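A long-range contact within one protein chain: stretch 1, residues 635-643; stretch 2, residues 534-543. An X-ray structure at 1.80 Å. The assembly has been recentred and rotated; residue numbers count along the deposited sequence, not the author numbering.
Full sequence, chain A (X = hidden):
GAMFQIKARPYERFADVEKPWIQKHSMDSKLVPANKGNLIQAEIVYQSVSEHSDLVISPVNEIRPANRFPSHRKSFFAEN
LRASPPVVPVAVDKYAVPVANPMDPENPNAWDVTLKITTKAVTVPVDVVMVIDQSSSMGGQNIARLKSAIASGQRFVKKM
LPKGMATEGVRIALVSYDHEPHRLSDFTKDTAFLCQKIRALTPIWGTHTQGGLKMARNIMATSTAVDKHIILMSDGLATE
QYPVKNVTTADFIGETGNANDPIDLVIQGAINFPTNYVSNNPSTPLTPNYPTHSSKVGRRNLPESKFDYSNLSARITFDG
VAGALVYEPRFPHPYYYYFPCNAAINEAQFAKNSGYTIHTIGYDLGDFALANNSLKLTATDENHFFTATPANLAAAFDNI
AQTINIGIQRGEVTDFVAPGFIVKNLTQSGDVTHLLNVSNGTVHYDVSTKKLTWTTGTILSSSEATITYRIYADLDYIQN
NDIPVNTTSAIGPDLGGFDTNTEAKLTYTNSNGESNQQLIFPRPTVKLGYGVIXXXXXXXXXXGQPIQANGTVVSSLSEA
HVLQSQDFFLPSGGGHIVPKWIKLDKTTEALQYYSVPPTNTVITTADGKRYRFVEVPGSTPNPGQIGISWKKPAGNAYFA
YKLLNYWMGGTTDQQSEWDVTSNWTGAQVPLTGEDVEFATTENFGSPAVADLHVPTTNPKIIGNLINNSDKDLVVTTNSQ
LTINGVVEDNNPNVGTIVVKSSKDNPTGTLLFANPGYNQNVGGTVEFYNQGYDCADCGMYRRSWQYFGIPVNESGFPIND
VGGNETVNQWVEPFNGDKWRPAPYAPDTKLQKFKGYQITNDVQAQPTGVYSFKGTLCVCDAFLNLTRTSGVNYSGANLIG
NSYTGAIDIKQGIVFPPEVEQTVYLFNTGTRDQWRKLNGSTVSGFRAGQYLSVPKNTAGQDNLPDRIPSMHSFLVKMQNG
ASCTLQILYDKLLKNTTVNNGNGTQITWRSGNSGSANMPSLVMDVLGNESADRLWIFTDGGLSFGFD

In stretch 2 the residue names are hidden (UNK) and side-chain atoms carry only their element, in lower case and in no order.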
ATOM      1  N   GLY A 635     -30.322  25.427 -31.728  1.00 24.66           N
ATOM      2  CA  GLY A 635     -31.239  25.714 -32.806  1.00 28.38           C
ATOM      3  C   GLY A 635     -30.777  26.878 -33.669  1.00 19.40           C
ATOM      4  O   GLY A 635     -29.972  27.730 -33.266  1.00 24.17           O
ATOM      5  N   ASN A 636     -31.294  26.917 -34.903  1.00 22.73           N
ATOM      6  CA  ASN A 636     -30.898  27.946 -35.859  1.00 22.62           C
ATOM      7  C   ASN A 636     -32.135  28.380 -36.629  1.00 24.61           C
ATOM      8  O   ASN A 636     -32.783  27.549 -37.269  1.00 22.23           O
ATOM      9  CB  ASN A 636     -29.824  27.452 -36.842  1.00 22.08           C
ATOM     10  CG  ASN A 636     -28.465  27.287 -36.196  1.00 26.79           C
ATOM     11  OD1 ASN A 636     -27.681  28.242 -36.086  1.00 24.69           O
ATOM     12  ND2 ASN A 636     -28.183  26.074 -35.743  1.00 31.01           N
ATOM     13  N   ALA A 637     -32.465  29.659 -36.544  1.00 23.41           N
ATOM     14  CA  ALA A 637     -33.501  30.264 -37.374  1.00 23.84           C
ATOM     15  C   ALA A 637     -32.837  31.000 -38.522  1.00 24.16           C
ATOM     16  O   ALA A 637     -31.824  31.693 -38.329  1.00 23.04           O
ATOM     17  CB  ALA A 637     -34.357  31.239 -36.575  1.00 22.93           C
ATOM     18  N   TYR A 638     -33.409  30.838 -39.718  1.00 23.17           N
ATOM     19  CA  TYR A 638     -32.945  31.514 -40.926  1.00 16.35           C
ATOM     20  C   TYR A 638     -34.065  32.443 -41.393  1.00 17.74           C
ATOM     21  O   TYR A 638     -35.051  31.993 -41.973  1.00 23.55           O
ATOM     22  CB  TYR A 638     -32.568  30.521 -42.001  1.00 21.57           C
ATOM     23  CG  TYR A 638     -31.268  29.842 -41.630  1.00 22.44           C
ATOM     24  CD1 TYR A 638     -30.063  30.439 -41.931  1.00 25.76           C
ATOM     25  CD2 TYR A 638     -31.260  28.646 -40.929  1.00 27.37           C
ATOM     26  CE1 TYR A 638     -28.860  29.858 -41.586  1.00 33.52           C
ATOM     27  CE2 TYR A 638     -30.051  28.046 -40.585  1.00 25.36           C
ATOM     28  CZ  TYR A 638     -28.854  28.676 -40.922  1.00 31.38           C
ATOM     29  OH  TYR A 638     -27.616  28.142 -40.591  1.00 41.22           O
ATOM     30  N   PHE A 639     -33.902  33.728 -41.123  1.00 24.31           N
ATOM     31  CA  PHE A 639     -34.845  34.736 -41.594  1.00 22.18           C
ATOM     32  C   PHE A 639     -34.362  35.262 -42.937  1.00 21.74           C
ATOM     33  O   PHE A 639     -33.237  35.724 -43.046  1.00 19.21           O
ATOM     34  CB  PHE A 639     -34.960  35.817 -40.525  1.00 20.19           C
ATOM     35  CG  PHE A 639     -35.515  35.315 -39.233  1.00 20.66           C
ATOM     36  CD1 PHE A 639     -36.798  34.822 -39.164  1.00 20.69           C
ATOM     37  CD2 PHE A 639     -34.733  35.312 -38.063  1.00 20.22           C
ATOM     38  CE1 PHE A 639     -37.327  34.362 -37.970  1.00 24.93           C
ATOM     39  CE2 PHE A 639     -35.262  34.863 -36.868  1.00 22.23           C
ATOM     40  CZ  PHE A 639     -36.552  34.381 -36.812  1.00 25.48           C
ATOM     41  N   ALA A 640     -35.229  35.180 -43.952  1.00 20.53           N
ATOM     42  CA  ALA A 640     -34.923  35.554 -45.323  1.00 23.94           C
ATOM     43  C   ALA A 640     -35.373  36.980 -45.611  1.00 19.20           C
ATOM     44  O   ALA A 640     -36.409  37.435 -45.118  1.00 20.82           O
ATOM     45  CB  ALA A 640     -35.622  34.605 -46.301  1.00 24.70           C
ATOM     46  N   TYR A 641     -34.569  37.679 -46.388  1.00 18.20           N
ATOM     47  CA  TYR A 641     -34.834  39.050 -46.798  1.00 19.62           C
ATOM     48  C   TYR A 641     -34.536  39.180 -48.280  1.00 24.89           C
ATOM     49  O   TYR A 641     -33.558  38.598 -48.764  1.00 25.84           O
ATOM     50  CB  TYR A 641     -33.958  40.057 -46.024  1.00 19.07           C
ATOM     51  CG  TYR A 641     -34.238  40.020 -44.560  1.00 23.03           C
ATOM     52  CD1 TYR A 641     -34.963  41.023 -43.931  1.00 19.42           C
ATOM     53  CD2 TYR A 641     -33.759  38.976 -43.789  1.00 23.36           C
ATOM     54  CE1 TYR A 641     -35.243  40.957 -42.590  1.00 22.82           C
ATOM     55  CE2 TYR A 641     -34.031  38.900 -42.470  1.00 23.30           C
ATOM     56  CZ  TYR A 641     -34.761  39.871 -41.860  1.00 24.51           C
ATOM     57  OH  TYR A 641     -35.007  39.719 -40.521  1.00 23.26           O
ATOM     58  N   LYS A 642     -35.340  39.977 -48.987  1.00 24.25           N
ATOM     59  CA  LYS A 642     -35.020  40.343 -50.352  1.00 25.35           C
ATOM     60  C   LYS A 642     -34.880  41.851 -50.504  1.00 25.63           C
ATOM     61  O   LYS A 642     -35.419  42.652 -49.730  1.00 25.26           O
ATOM     62  CB  LYS A 642     -36.059  39.811 -51.363  1.00 31.76           C
ATOM     63  CG  LYS A 642     -37.440  40.373 -51.222  1.00 32.81           C
ATOM     64  CD  LYS A 642     -38.379  39.756 -52.299  1.00 32.59           C
ATOM     65  CE  LYS A 642     -39.781  40.366 -52.217  1.00 48.08           C
ATOM     66  NZ  LYS A 642     -40.699  39.830 -53.279  1.00 47.57           N
ATOM     67  N   LEU A 643     -34.138  42.216 -51.540  1.00 24.34           N
ATOM     68  CA  LEU A 643     -33.871  43.611 -51.846  1.00 31.21           C
ATOM     69  C   LEU A 643     -35.163  44.364 -52.135  1.00 29.13           C
ATOM     70  O   LEU A 643     -36.027  43.879 -52.884  1.00 24.75           O
ATOM     71  CB  LEU A 643     -32.921  43.662 -53.045  1.00 26.50           C
ATOM     72  CG  LEU A 643     -32.475  45.027 -53.547  1.00 27.47           C
ATOM     73  CD1 LEU A 643     -31.586  45.692 -52.544  1.00 30.54           C
ATOM     74  CD2 LEU A 643     -31.770  44.902 -54.913  1.00 41.46           C
ATOM     75  N   UNK A 534     -29.855  30.462 -32.308  1.00 22.79           N
ATOM     76  CA  UNK A 534     -29.208  31.469 -33.113  1.00 22.26           C
ATOM     77  C   UNK A 534     -30.208  31.939 -34.169  1.00 20.39           C
ATOM     78  O   UNK A 534     -30.958  31.129 -34.723  1.00 23.32           O
ATOM     79  n   UNK A 534     -23.934  28.308 -33.967  1.00 44.46           N
ATOM     80  c   UNK A 534     -25.642  30.070 -33.535  1.00 34.96           C
ATOM     81  c   UNK A 534     -26.922  30.414 -32.811  1.00 31.95           C
ATOM     82  c   UNK A 534     -27.973  30.904 -33.790  1.00 27.86           C
ATOM     83  c   UNK A 534     -25.339  28.575 -33.491  1.00 43.74           C
ATOM     84  N   UNK A 535     -30.226  33.246 -34.413  1.00 24.47           N
ATOM     85  CA  UNK A 535     -31.032  33.850 -35.473  1.00 25.17           C
ATOM     86  C   UNK A 535     -30.095  34.367 -36.553  1.00 21.48           C
ATOM     87  O   UNK A 535     -29.150  35.110 -36.261  1.00 28.92           O
ATOM     88  c   UNK A 535     -33.831  37.322 -31.675  1.00 28.00           C
ATOM     89  n   UNK A 535     -35.158  37.401 -31.701  1.00 28.72           N
ATOM     90  n   UNK A 535     -33.194  36.483 -32.481  1.00 23.11           N
ATOM     91  c   UNK A 535     -31.890  34.974 -34.894  1.00 23.95           C
ATOM     92  n   UNK A 535     -33.141  38.079 -30.839  1.00 31.64           N
ATOM     93  c   UNK A 535     -32.884  34.462 -33.864  1.00 19.82           C
ATOM     94  c   UNK A 535     -33.850  35.568 -33.410  1.00 24.31           C
ATOM     95  N   UNK A 536     -30.322  33.930 -37.788  1.00 22.64           N
ATOM     96  CA  UNK A 536     -29.518  34.335 -38.928  1.00 20.04           C
ATOM     97  C   UNK A 536     -30.390  35.154 -39.878  1.00 18.45           C
ATOM     98  O   UNK A 536     -31.599  34.933 -39.965  1.00 22.07           O
ATOM     99  c   UNK A 536     -28.771  31.078 -38.116  1.00 29.36           C
ATOM    100  c   UNK A 536     -28.966  33.136 -39.688  1.00 23.72           C
ATOM    101  c   UNK A 536     -26.589  31.105 -37.838  1.00 28.99           C
ATOM    102  n   UNK A 536     -27.700  30.467 -37.500  1.00 23.23           N
ATOM    103  c   UNK A 536     -28.280  32.126 -38.822  1.00 28.47           C
ATOM    104  n   UNK A 536     -26.913  32.119 -38.629  1.00 29.51           N
ATOM    105  N   UNK A 537     -29.760  36.086 -40.583  1.00 23.41           N
ATOM    106  CA  UNK A 537     -30.449  37.064 -41.431  1.00 23.51           C
ATOM    107  C   UNK A 537     -29.802  37.027 -42.809  1.00 23.33           C
ATOM    108  O   UNK A 537     -28.711  37.570 -43.012  1.00 25.45           O
ATOM    109  c   UNK A 537     -30.372  38.445 -40.792  1.00 19.54           C
ATOM    110  c   UNK A 537     -30.555  38.180 -36.989  1.00 23.80           C
ATOM    111  c   UNK A 537     -32.747  38.605 -37.870  1.00 22.74           C
ATOM    112  c   UNK A 537     -32.245  38.639 -39.124  1.00 21.66           C
ATOM    113  c   UNK A 537     -30.903  38.453 -39.374  1.00 18.98           C
ATOM    114  c   UNK A 537     -31.904  38.386 -36.791  1.00 25.57           C
ATOM    115  o   UNK A 537     -32.473  38.369 -35.539  1.00 24.39           O
ATOM    116  c   UNK A 537     -30.055  38.188 -38.271  1.00 23.65           C
ATOM    117  N   UNK A 538     -30.473  36.371 -43.753  1.00 22.23           N
ATOM    118  CA  UNK A 538     -29.849  36.014 -45.016  1.00 24.79           C
ATOM    119  C   UNK A 538     -30.669  36.474 -46.215  1.00 24.27           C
ATOM    120  O   UNK A 538     -31.873  36.716 -46.134  1.00 23.13           O
ATOM    121  c   UNK A 538     -28.640  34.034 -43.971  1.00 27.51           C
ATOM    122  c   UNK A 538     -30.892  33.717 -45.044  1.00 30.93           C
ATOM    123  c   UNK A 538     -29.600  34.482 -45.103  1.00 25.61           C
ATOM    124  N   UNK A 539     -30.000  36.484 -47.357  1.00 22.88           N
ATOM    125  CA  UNK A 539     -30.488  37.072 -48.592  1.00 25.17           C
ATOM    126  C   UNK A 539     -31.106  36.015 -49.492  1.00 35.27           C
ATOM    127  O   UNK A 539     -30.526  34.943 -49.690  1.00 30.60           O
ATOM    128  c   UNK A 539     -30.573  39.583 -50.404  1.00 26.47           C
ATOM    129  c   UNK A 539     -29.328  37.764 -49.312  1.00 27.70           C
ATOM    130  c   UNK A 539     -28.342  38.953 -51.335  1.00 30.29           C
ATOM    131  c   UNK A 539     -29.597  38.445 -50.664  1.00 28.52           C
ATOM    132  N   UNK A 540     -32.297  36.310 -50.015  1.00 25.33           N
ATOM    133  CA  UNK A 540     -32.883  35.525 -51.094  1.00 27.88           C
ATOM    134  C   UNK A 540     -33.158  36.456 -52.267  1.00 33.19           C
ATOM    135  O   UNK A 540     -33.238  37.684 -52.129  1.00 28.63           O
ATOM    136  c   UNK A 540     -34.171  34.787 -50.694  1.00 28.11           C
ATOM    137  c   UNK A 540     -35.256  35.794 -50.280  1.00 27.10           C
ATOM    138  c   UNK A 540     -33.901  33.782 -49.586  1.00 25.51           C
ATOM    139  N   UNK A 541     -33.310  35.860 -53.438  1.00 32.08           N
ATOM    140  CA  UNK A 541     -33.669  36.664 -54.586  1.00 34.08           C
ATOM    141  C   UNK A 541     -35.184  36.844 -54.663  1.00 29.44           C
ATOM    142  O   UNK A 541     -35.953  36.427 -53.785  1.00 30.53           O
ATOM    143  n   UNK A 541     -32.943  33.953 -57.039  1.00 41.69           N
ATOM    144  c   UNK A 541     -33.660  34.711 -56.209  1.00 32.77           C
ATOM    145  c   UNK A 541     -33.088  36.059 -55.874  1.00 28.99           C
ATOM    146  o   UNK A 541     -34.740  34.350 -55.754  1.00 32.27           O
ATOM    147  N   UNK A 542     -35.590  37.507 -55.762  1.00 38.92           N
ATOM    148  CA  UNK A 542     -36.993  37.724 -56.111  1.00 36.70           C
ATOM    149  C   UNK A 542     -37.879  36.502 -56.056  1.00 36.82           C
ATOM    150  O   UNK A 542     -39.089  36.633 -55.874  1.00 38.40           O
ATOM    151  c   UNK A 542     -36.037  39.311 -59.430  1.00 70.72           C
ATOM    152  c   UNK A 542     -37.260  39.197 -60.285  1.00 67.98           C
ATOM    153  c   UNK A 542     -36.367  39.309 -57.937  1.00 56.17           C
ATOM    154  c   UNK A 542     -37.057  38.128 -57.563  1.00 47.58           C
ATOM    155  n   UNK A 542     -37.001  38.435 -61.584  1.00 68.54           N
ATOM    156  N   UNK A 543     -37.353  35.362 -56.431  1.00 37.86           N
ATOM    157  CA  UNK A 543     -38.083  34.130 -56.513  1.00 36.06           C
ATOM    158  C   UNK A 543     -37.929  33.343 -55.241  1.00 35.61           C
ATOM    159  O   UNK A 543     -38.320  32.180 -55.201  1.00 35.80           O
ATOM    160  c   UNK A 543     -37.982  34.011 -59.039  1.00 45.23           C
ATOM    161  c   UNK A 543     -37.578  33.349 -57.732  1.00 35.21           C
ATOM    162  o   UNK A 543     -37.105  34.283 -59.883  1.00 44.41           O
ATOM    163  o   UNK A 543     -39.185  34.298 -59.190  1.00 44.24           O
TER
HETATM  164  O   HOH W   1     -24.836  27.770 -36.658  1.00 46.79           O
HETATM  165  O   HOH W   2     -32.870  40.172 -53.294  1.00 27.45           O

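Two parallel strands run side by side here, and the hidden one can be read from its atoms. Position 534 has four carbons in a row ending in a nitrogen, an unbranched chain whose fourth carbon lies 3.5 Å from OD1 of N636: lysine, K534. Its NZ donates to water 1 (2.9 Å), which in turn donates to N636 OD1 (2.9 Å), so the long amine reaches its neighbour through solvent. Position 535 has three carbons, the third 3.8 Å from F639 CE2, then a nitrogen and a carbon carrying two more nitrogens, the guanidinium of arginine. The aliphatic part of R535 suits an aromatic neighbour, with CD at the ring edge, while its charged end leads away to partners elsewhere in the structure.

Position 536 shows one carbon, then a five-membered ring of three carbons and two nitrogens, with a ring nitrogen 2.6 Å from N636 OD1: histidine. H536 does two jobs at once. Its NE2 donates to that OD1, nearly straight at 170°, and its flat ring forms an offset stack with Y638, planes 9° apart. Position 537 has one carbon, then a six-carbon ring bearing one oxygen, with a ring carbon 3.9 Å from F639 CD2, so it is tyrosine. The Y537 ring packs CE1 against F639 and CD1 against Y641 CE2 (3.8 Å), while its hydroxyl is satisfied elsewhere.

Position 538 has one carbon carrying two others, a branch carbon 4.4 Å from Y638 CD1: valine. The compact V538 lies with CG1 at the edge of the Y638 ring. Position 539, four carbons forked at the second, its CA 3.4 Å from Y641 O, is leucine; L539 is buried, as an apolar chain can be. Position 540 repeats the three-carbon fork, a branch carbon 3.8 Å from A640 CB: valine again, V540, meeting alanine through CG1.

Position 541 touches K642 only through its backbone O (4.2 Å from CB). One oxygen and one nitrogen on the second carbon make a side-chain amide, and two carbons make it the short one: asparagine. N541 OD1 accepts from the backbone N of residue 543 at 2.9 Å, bracing the turn. Position 542, four carbons ending in nitrogen, its backbone O 4.4 Å from K642 NZ, is lysine, and K542 points away, as an exposed charge can. Position 543, two carbons with two oxygens on the second and no contact with stretch 1, is aspartate; D543 is exposed.

The contact works through a backbone ladder: K534, H536, V538 and V540 donate their N to G635, A637, F639 and Y641 O, and A637, F639 and Y641 return the bond. Side chains alternate between faces, H536 with Y638 on one, Y537 with F639 on the other.

Stretch 2, residues 534-543: KRHYVLVNKD
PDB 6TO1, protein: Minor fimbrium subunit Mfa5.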